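Local structure of nisin leader peptide-processing serine protease NisP (Lactococcus lactis subsp. lactis, 4MZD) at residues D67-Q72 with Y77-G82; G206-I211 with Q257-F262. The protein probably acts as a subtilisin-like serine endopeptidase that removes the leader peptide from the precursor of the antibiotic nisin. One frame throughout, in Å; residues are numbered along the deposited sequence.

Contact 1: D67-Q72 with Y77-G82; sequences DFWDYQ and YVTNNG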
ATOM      1  N   ASP A  67     -17.559  17.760   0.064  1.00 12.21           N
ATOM      2  CA  ASP A  67     -18.044  18.060  -1.277  1.00 12.24           C
ATOM      3  C   ASP A  67     -17.895  16.925  -2.270  1.00 11.50           C
ATOM      4  O   ASP A  67     -18.719  16.788  -3.171  1.00 12.27           O
ATOM      5  CB  ASP A  67     -17.324  19.277  -1.843  1.00 14.54           C
ATOM      6  CG  ASP A  67     -17.637  20.539  -1.090  1.00 16.65           C
ATOM      7  OD1 ASP A  67     -18.781  20.678  -0.599  1.00 18.91           O
ATOM      8  OD2 ASP A  67     -16.738  21.397  -1.002  1.00 16.84           O
ATOM      9  N   PHE A  68     -16.837  16.131  -2.131  1.00 10.28           N
ATOM     10  CA  PHE A  68     -16.528  15.140  -3.155  1.00 10.34           C
ATOM     11  C   PHE A  68     -16.797  13.701  -2.707  1.00  9.49           C
ATOM     12  O   PHE A  68     -16.417  12.748  -3.391  1.00  9.65           O
ATOM     13  CB  PHE A  68     -15.084  15.316  -3.638  1.00 11.53           C
ATOM     14  CG  PHE A  68     -14.817  16.657  -4.292  1.00 12.75           C
ATOM     15  CD1 PHE A  68     -15.747  17.241  -5.142  1.00 15.26           C
ATOM     16  CD2 PHE A  68     -13.630  17.337  -4.048  1.00 13.06           C
ATOM     17  CE1 PHE A  68     -15.491  18.474  -5.743  1.00 15.71           C
ATOM     18  CE2 PHE A  68     -13.371  18.562  -4.650  1.00 14.25           C
ATOM     19  CZ  PHE A  68     -14.306  19.127  -5.494  1.00 15.03           C
ATOM     20  N   TRP A  69     -17.476  13.533  -1.577  1.00 10.06           N
ATOM     21  CA  TRP A  69     -17.850  12.202  -1.123  1.00 10.42           C
ATOM     22  C   TRP A  69     -18.567  11.404  -2.211  1.00 10.54           C
ATOM     23  O   TRP A  69     -18.337  10.203  -2.365  1.00 10.48           O
ATOM     24  CB  TRP A  69     -18.730  12.303   0.122  1.00 11.35           C
ATOM     25  CG  TRP A  69     -19.365  11.019   0.532  1.00 11.43           C
ATOM     26  CD1 TRP A  69     -20.690  10.706   0.463  1.00 12.88           C
ATOM     27  CD2 TRP A  69     -18.708   9.871   1.076  1.00 10.23           C
ATOM     28  NE1 TRP A  69     -20.902   9.436   0.937  1.00 13.65           N
ATOM     29  CE2 TRP A  69     -19.702   8.901   1.325  1.00 11.82           C
ATOM     30  CE3 TRP A  69     -17.380   9.570   1.389  1.00  9.78           C
ATOM     31  CZ2 TRP A  69     -19.409   7.652   1.867  1.00 12.36           C
ATOM     32  CZ3 TRP A  69     -17.090   8.326   1.925  1.00 11.03           C
ATOM     33  CH2 TRP A  69     -18.100   7.384   2.158  1.00 12.24           C
ATOM     34  N   ASP A  70     -19.428  12.068  -2.975  1.00 11.85           N
ATOM     35  CA  ASP A  70     -20.191  11.374  -4.008  1.00 13.87           C
ATOM     36  C   ASP A  70     -19.320  10.751  -5.095  1.00 12.92           C
ATOM     37  O   ASP A  70     -19.754   9.828  -5.785  1.00 14.58           O
ATOM     38  CB  ASP A  70     -21.224  12.313  -4.634  1.00 18.04           C
ATOM     39  CG  ASP A  70     -22.364  12.634  -3.690  1.00 23.66           C
ATOM     40  OD1 ASP A  70     -22.634  11.810  -2.791  1.00 25.78           O
ATOM     41  OD2 ASP A  70     -22.998  13.699  -3.854  1.00 26.18           O
ATOM     42  N   TYR A  71     -18.096  11.250  -5.243  1.00 11.41           N
ATOM     43  CA  TYR A  71     -17.159  10.699  -6.218  1.00 11.20           C
ATOM     44  C   TYR A  71     -16.441   9.463  -5.682  1.00  9.87           C
ATOM     45  O   TYR A  71     -15.751   8.778  -6.432  1.00 10.96           O
ATOM     46  CB  TYR A  71     -16.098  11.739  -6.595  1.00 12.61           C
ATOM     47  CG  TYR A  71     -16.607  12.927  -7.373  1.00 15.54           C
ATOM     48  CD1 TYR A  71     -17.538  12.769  -8.393  1.00 18.25           C
ATOM     49  CD2 TYR A  71     -16.139  14.204  -7.104  1.00 18.72           C
ATOM     50  CE1 TYR A  71     -18.004  13.853  -9.113  1.00 20.11           C
ATOM     51  CE2 TYR A  71     -16.599  15.294  -7.812  1.00 20.35           C
ATOM     52  CZ  TYR A  71     -17.531  15.115  -8.813  1.00 20.86           C
ATOM     53  OH  TYR A  71     -17.983  16.204  -9.515  1.00 22.89           O
ATOM     54  N   GLN A  72     -16.597   9.178  -4.393  1.00  8.57           N
ATOM     55  CA  GLN A  72     -15.811   8.135  -3.732  1.00  8.22           C
ATOM     56  C   GLN A  72     -16.524   6.786  -3.681  1.00  7.95           C
ATOM     57  O   GLN A  72     -16.757   6.234  -2.608  1.00  8.71           O
ATOM     58  CB  GLN A  72     -15.413   8.584  -2.327  1.00  8.21           C
ATOM     59  CG  GLN A  72     -14.552   9.819  -2.308  1.00  8.34           C
ATOM     60  CD  GLN A  72     -13.995  10.071  -0.936  1.00  7.88           C
ATOM     61  OE1 GLN A  72     -14.548  10.846  -0.159  1.00  8.28           O
ATOM     62  NE2 GLN A  72     -12.897   9.403  -0.616  1.00  8.49           N
ATOM     63  N   TYR A  77     -17.880   1.711  -0.906  1.00 10.15           N
ATOM     64  CA  TYR A  77     -17.863   0.256  -0.968  1.00 10.88           C
ATOM     65  C   TYR A  77     -17.424  -0.377   0.361  1.00 11.21           C
ATOM     66  O   TYR A  77     -18.027  -1.336   0.838  1.00 14.08           O
ATOM     67  CB  TYR A  77     -16.955  -0.205  -2.109  1.00 11.74           C
ATOM     68  CG  TYR A  77     -17.032  -1.681  -2.397  1.00 13.63           C
ATOM     69  CD1 TYR A  77     -17.886  -2.171  -3.374  1.00 15.59           C
ATOM     70  CD2 TYR A  77     -16.244  -2.587  -1.698  1.00 14.55           C
ATOM     71  CE1 TYR A  77     -17.953  -3.527  -3.642  1.00 16.88           C
ATOM     72  CE2 TYR A  77     -16.305  -3.935  -1.956  1.00 15.73           C
ATOM     73  CZ  TYR A  77     -17.163  -4.402  -2.929  1.00 16.53           C
ATOM     74  OH  TYR A  77     -17.223  -5.754  -3.180  1.00 18.75           O
ATOM     75  N   VAL A  78     -16.371   0.157   0.966  1.00 10.28           N
ATOM     76  CA  VAL A  78     -15.829  -0.461   2.179  1.00 10.29           C
ATOM     77  C   VAL A  78     -16.434   0.048   3.492  1.00  9.65           C
ATOM     78  O   VAL A  78     -16.242  -0.577   4.542  1.00 10.05           O
ATOM     79  CB  VAL A  78     -14.284  -0.364   2.254  1.00 10.43           C
ATOM     80  CG1 VAL A  78     -13.650  -1.100   1.086  1.00 11.44           C
ATOM     81  CG2 VAL A  78     -13.821   1.086   2.298  1.00 10.92           C
ATOM     82  N   THR A  79     -17.168   1.164   3.428  1.00 10.20           N
ATOM     83  CA  THR A  79     -17.770   1.776   4.613  1.00 10.15           C
ATOM     84  C   THR A  79     -19.286   1.575   4.708  1.00 10.56           C
ATOM     85  O   THR A  79     -19.911   2.101   5.624  1.00 10.74           O
ATOM     86  CB  THR A  79     -17.542   3.311   4.643  1.00 10.05           C
ATOM     87  OG1 THR A  79     -18.200   3.910   3.517  1.00  9.89           O
ATOM     88  CG2 THR A  79     -16.059   3.671   4.657  1.00 10.54           C
ATOM     89  N   ASN A  80     -19.858   0.821   3.773  0.53 11.05           N
ATOM     90  CA  ASN A  80     -21.309   0.725   3.642  0.53 11.67           C
ATOM     91  C   ASN A  80     -21.912   2.110   3.476  0.53 11.30           C
ATOM     92  O   ASN A  80     -22.764   2.540   4.260  0.53 11.60           O
ATOM     93  CB  ASN A  80     -21.939   0.008   4.833  0.53 13.36           C
ATOM     94  CG  ASN A  80     -21.683  -1.477   4.810  0.53 14.73           C
ATOM     95  OD1 ASN A  80     -21.126  -2.007   3.847  0.53 15.70           O
ATOM     96  ND2 ASN A  80     -22.101  -2.163   5.866  0.53 15.61           N
ATOM     97  N   ASN A  81     -21.445   2.805   2.445  1.00 11.13           N
ATOM     98  CA  ASN A  81     -21.905   4.153   2.142  1.00 10.52           C
ATOM     99  C   ASN A  81     -21.932   5.052   3.373  1.00 10.69           C
ATOM    100  O   ASN A  81     -22.924   5.726   3.670  1.00 11.51           O
ATOM    101  CB  ASN A  81     -23.254   4.150   1.414  1.00 11.18           C
ATOM    102  CG  ASN A  81     -23.483   5.428   0.632  1.00 11.84           C
ATOM    103  OD1 ASN A  81     -22.666   6.350   0.683  1.00 13.08           O
ATOM    104  ND2 ASN A  81     -24.587   5.489  -0.109  1.00 12.85           N
ATOM    105  N   GLY A  82     -20.815   5.046   4.088  1.00 10.45           N
ATOM    106  CA  GLY A  82     -20.599   5.957   5.194  1.00 11.02           C
ATOM    107  C   GLY A  82     -20.966   5.439   6.570  1.00 10.56           C
ATOM    108  O   GLY A  82     -20.661   6.090   7.563  1.00 11.48           O
TER
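The hydroxyl oxygen OG1 of T79 is held by two polar groups while the W69 ring comes up beside it. It accepts a hydrogen bond from the backbone N of G82 at 2.9 Å, with an N-H...O angle of 152°, and is hydrogen-bonded to O of M75, one turn earlier in the helix. Acceptance from a backbone N three residues further on meets the definition of an ST motif, here near the C-terminal end of helix 73-79. The same OG1 lies in the plane of the indole at its edge, 3.7 Å from W69 CH2, so the ring meets an oxygen whose position is already set by the two bonds.

W69 reaches this point because its CG is anti to the backbone N (chi1 170°), which extends the indole across to the turn. Its CZ2 lies 3.7 Å from G82 N, again at the ring edge. Further along that edge, N81 OD1 is 3.6 Å from W69 NE1, an approach that is not a hydrogen bond. The amide and indole planes differ by just 23°. N80, N81 and G82 all have positive phi, and this run of residues brings N81 and G82 round to the indole edge.

In 67-72, a short 3-10 turn at 69-71 leads to Q72, the N-cap of helix 73-79, with Q72 N bonded to W69 O at 2.9 Å. W69 therefore links the approach to this short helix with its exit, its side chain also touching M75 and K76. T79 packs on S84 and Y85 of helix 83-87, while F68 makes edge-to-face contacts with F338 and Y346 on the hairpin formed by strands 337-340 and 346-349.

Contact 2: G206-I211 with Q257-F262; sequences GQYLMI and QTMINF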
ATOM      1  N   GLY A 206       6.679  -2.333  -3.716  1.00  7.25           N
ATOM      2  CA  GLY A 206       7.253  -3.658  -3.604  1.00  7.80           C
ATOM      3  C   GLY A 206       8.159  -4.001  -4.761  1.00  7.75           C
ATOM      4  O   GLY A 206       8.498  -3.150  -5.585  1.00  8.09           O
ATOM      5  N   GLN A 207       8.562  -5.267  -4.813  1.00  8.05           N
ATOM      6  CA  GLN A 207       9.462  -5.751  -5.846  1.00  9.14           C
ATOM      7  C   GLN A 207       9.382  -7.270  -5.892  1.00  9.49           C
ATOM      8  O   GLN A 207       9.045  -7.921  -4.893  1.00 10.53           O
ATOM      9  CB  GLN A 207      10.906  -5.348  -5.540  1.00 10.45           C
ATOM     10  CG  GLN A 207      11.444  -6.027  -4.293  1.00 11.54           C
ATOM     11  CD  GLN A 207      12.756  -5.450  -3.787  1.00 11.31           C
ATOM     12  OE1 GLN A 207      12.821  -4.954  -2.673  1.00 12.09           O
ATOM     13  NE2 GLN A 207      13.804  -5.535  -4.588  1.00 12.01           N
ATOM     14  N   TYR A 208       9.719  -7.841  -7.042  1.00  8.67           N
ATOM     15  CA  TYR A 208       9.808  -9.292  -7.150  1.00  8.35           C
ATOM     16  C   TYR A 208      11.229  -9.760  -6.867  1.00  9.19           C
ATOM     17  O   TYR A 208      12.202  -9.215  -7.413  1.00 10.05           O
ATOM     18  CB  TYR A 208       9.354  -9.781  -8.534  1.00  9.45           C
ATOM     19  CG  TYR A 208       7.952  -9.336  -8.848  1.00  9.34           C
ATOM     20  CD1 TYR A 208       6.875  -9.815  -8.114  1.00 10.17           C
ATOM     21  CD2 TYR A 208       7.706  -8.405  -9.842  1.00 10.66           C
ATOM     22  CE1 TYR A 208       5.589  -9.380  -8.361  1.00  9.96           C
ATOM     23  CE2 TYR A 208       6.417  -7.964 -10.102  1.00 10.69           C
ATOM     24  CZ  TYR A 208       5.366  -8.460  -9.358  1.00  9.63           C
ATOM     25  OH  TYR A 208       4.080  -8.032  -9.595  1.00  9.93           O
ATOM     26  N   LEU A 209      11.335 -10.774  -6.014  1.00  8.99           N
ATOM     27  CA  LEU A 209      12.615 -11.368  -5.646  1.00  9.53           C
ATOM     28  C   LEU A 209      12.625 -12.833  -6.062  1.00  9.64           C
ATOM     29  O   LEU A 209      11.678 -13.565  -5.768  1.00 10.23           O
ATOM     30  CB  LEU A 209      12.814 -11.282  -4.133  1.00 10.05           C
ATOM     31  CG  LEU A 209      12.791  -9.875  -3.525  1.00 10.85           C
ATOM     32  CD1 LEU A 209      12.893  -9.950  -2.015  1.00 11.38           C
ATOM     33  CD2 LEU A 209      13.912  -9.017  -4.090  1.00 11.35           C
ATOM     34  N   MET A 210      13.689 -13.260  -6.741  1.00 10.06           N
ATOM     35  CA  MET A 210      13.881 -14.679  -7.026  1.00 10.44           C
ATOM     36  C   MET A 210      14.842 -15.186  -5.962  1.00 10.63           C
ATOM     37  O   MET A 210      16.016 -14.809  -5.950  1.00 11.32           O
ATOM     38  CB  MET A 210      14.437 -14.892  -8.439  1.00 11.04           C
ATOM     39  CG  MET A 210      14.296 -16.341  -8.952  1.00 10.71           C
ATOM     40  SD  MET A 210      14.860 -16.662 -10.696  1.00  9.08           S
ATOM     41  CE  MET A 210      16.649 -16.671 -10.439  1.00 12.67           C
ATOM     42  N   ILE A 211      14.335 -16.013  -5.052  1.00 10.94           N
ATOM     43  CA  ILE A 211      15.068 -16.321  -3.827  1.00 12.04           C
ATOM     44  C   ILE A 211      15.762 -17.681  -3.848  1.00 13.10           C
ATOM     45  O   ILE A 211      16.405 -18.064  -2.876  1.00 14.39           O
ATOM     46  CB  ILE A 211      14.179 -16.189  -2.568  1.00 12.45           C
ATOM     47  CG1 ILE A 211      13.012 -17.181  -2.599  1.00 14.03           C
ATOM     48  CG2 ILE A 211      13.666 -14.772  -2.448  1.00 12.24           C
ATOM     49  CD1 ILE A 211      12.269 -17.291  -1.273  1.00 15.38           C
ATOM     50  N   GLN A 257       5.841 -20.484 -12.623  1.00 16.28           N
ATOM     51  CA  GLN A 257       6.321 -20.420 -13.997  1.00 17.53           C
ATOM     52  C   GLN A 257       5.920 -19.108 -14.662  1.00 16.60           C
ATOM     53  O   GLN A 257       6.689 -18.521 -15.417  1.00 16.63           O
ATOM     54  CB  GLN A 257       5.831 -21.609 -14.823  1.00 19.72           C
ATOM     55  CG  GLN A 257       6.395 -21.610 -16.232  1.00 21.87           C
ATOM     56  CD  GLN A 257       7.908 -21.717 -16.244  1.00 23.80           C
ATOM     57  OE1 GLN A 257       8.476 -22.675 -15.718  1.00 24.89           O
ATOM     58  NE2 GLN A 257       8.570 -20.729 -16.838  1.00 23.93           N
ATOM     59  N   THR A 258       4.708 -18.652 -14.371  0.56 16.15           N
ATOM     60  CA  THR A 258       4.231 -17.400 -14.931  0.56 16.25           C
ATOM     61  C   THR A 258       5.042 -16.220 -14.392  0.56 15.49           C
ATOM     62  O   THR A 258       5.321 -15.269 -15.121  0.56 16.02           O
ATOM     63  CB  THR A 258       2.727 -17.208 -14.675  0.56 16.88           C
ATOM     64  OG1 THR A 258       1.995 -18.182 -15.434  0.56 16.96           O
ATOM     65  CG2 THR A 258       2.284 -15.811 -15.086  0.56 17.40           C
ATOM     66  N   MET A 259       5.435 -16.294 -13.123  0.56 13.95           N
ATOM     67  CA  MET A 259       6.265 -15.245 -12.530  0.56 13.12           C
ATOM     68  C   MET A 259       7.680 -15.263 -13.109  0.56 13.28           C
ATOM     69  O   MET A 259       8.292 -14.213 -13.307  0.56 13.72           O
ATOM     70  CB  MET A 259       6.310 -15.366 -11.004  0.56 12.77           C
ATOM     71  CG  MET A 259       4.972 -15.124 -10.319  0.56 11.60           C
ATOM     72  SD  MET A 259       5.089 -15.027  -8.509  0.56  8.74           S
ATOM     73  CE  MET A 259       5.277 -13.260  -8.239  0.56 11.21           C
ATOM     74  N   ILE A 260       8.203 -16.455 -13.373  1.00 13.95           N
ATOM     75  CA  ILE A 260       9.493 -16.561 -14.034  1.00 15.02           C
ATOM     76  C   ILE A 260       9.426 -15.977 -15.447  1.00 15.81           C
ATOM     77  O   ILE A 260      10.309 -15.223 -15.855  1.00 15.81           O
ATOM     78  CB  ILE A 260       9.973 -18.017 -14.084  1.00 15.47           C
ATOM     79  CG1 ILE A 260      10.439 -18.453 -12.694  1.00 15.61           C
ATOM     80  CG2 ILE A 260      11.111 -18.176 -15.093  1.00 16.54           C
ATOM     81  CD1 ILE A 260      11.718 -17.782 -12.250  1.00 16.12           C
ATOM     82  N   ASN A 261       8.381 -16.328 -16.188  1.00 16.00           N
ATOM     83  CA  ASN A 261       8.203 -15.787 -17.532  1.00 17.15           C
ATOM     84  C   ASN A 261       8.136 -14.266 -17.517  1.00 16.87           C
ATOM     85  O   ASN A 261       8.677 -13.602 -18.399  1.00 17.42           O
ATOM     86  CB  ASN A 261       6.950 -16.359 -18.194  1.00 18.55           C
ATOM     87  CG  ASN A 261       7.067 -17.839 -18.472  1.00 20.77           C
ATOM     88  OD1 ASN A 261       8.160 -18.405 -18.432  1.00 21.20           O
ATOM     89  ND2 ASN A 261       5.938 -18.477 -18.764  1.00 22.06           N
ATOM     90  N   PHE A 262       7.469 -13.716 -16.508  1.00 15.95           N
ATOM     91  CA  PHE A 262       7.399 -12.272 -16.350  1.00 16.14           C
ATOM     92  C   PHE A 262       8.802 -11.710 -16.114  1.00 16.12           C
ATOM     93  O   PHE A 262       9.219 -10.764 -16.776  1.00 16.95           O
ATOM     94  CB  PHE A 262       6.437 -11.910 -15.211  1.00 16.43           C
ATOM     95  CG  PHE A 262       6.351 -10.437 -14.922  1.00 16.23           C
ATOM     96  CD1 PHE A 262       5.446  -9.629 -15.597  1.00 16.55           C
ATOM     97  CD2 PHE A 262       7.164  -9.862 -13.960  1.00 16.65           C
ATOM     98  CE1 PHE A 262       5.368  -8.270 -15.322  1.00 16.87           C
ATOM     99  CE2 PHE A 262       7.088  -8.508 -13.681  1.00 17.01           C
ATOM    100  CZ  PHE A 262       6.191  -7.714 -14.362  1.00 17.04           C
TER
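Chi1 of Y208 sets CG anti to the carbonyl carbon, while F262 has CG anti to the backbone N (chi1 177°); together they bring the two rings against each other between strand 206-210 and helix 257-262. Y208 CE2 and F262 CE2 are 3.7 Å apart. The rings meet obliquely, with centroids 5.5 Å apart and planes at 76°. M259 meets the other long side of the tyrosine ring. It was modelled in two conformers; in one, a bend at its last torsion brings CE within 3.8 Å of Y208 CD1, so this touch is less certain than the others. A separate apolar contact lies further along the strand, where M210 SD meets the terminal CD1 of I260 at 3.7 Å.

The phenol oxygen is satisfied beyond this interface, since Y208 OH is hydrogen-bonded to D249 OD2 and N302 ND2. R488, the last residue of the chain, adds a cation-pi contact to the same ring.

The segment axes approach to 10.4 Å and run at 107° to each other, so the helix lies across the end of the strand, and the gap is bridged by side chains. Strand 200-210 belongs to the mixed sheet of this subtilisin-like protease domain, pairing antiparallel with strands 275-278 and 486-487; I260 also touches V275 of the former.

Overall arrangement
The centres of contacts 1 and 2 lie about 20 and 19 Å from the centre of the chain, on opposite sides of it. Those two centres are about 36 Å apart, and the nearest atoms of the two contacts about 21 Å, so they do not touch. Contact 1 is complete in sequence before contact 2 begins: 67-82 precedes the first strand of the main sheet, 95-100, whereas 206-262 runs from a sheet strand to a later helix. Both lie away from the predicted charge-relay residues D100, H147 and S353. The sheet supplies an indirect relation for contact 2, because strand 200-210 pairs in parallel with strand 95-100, whose last residue is D100.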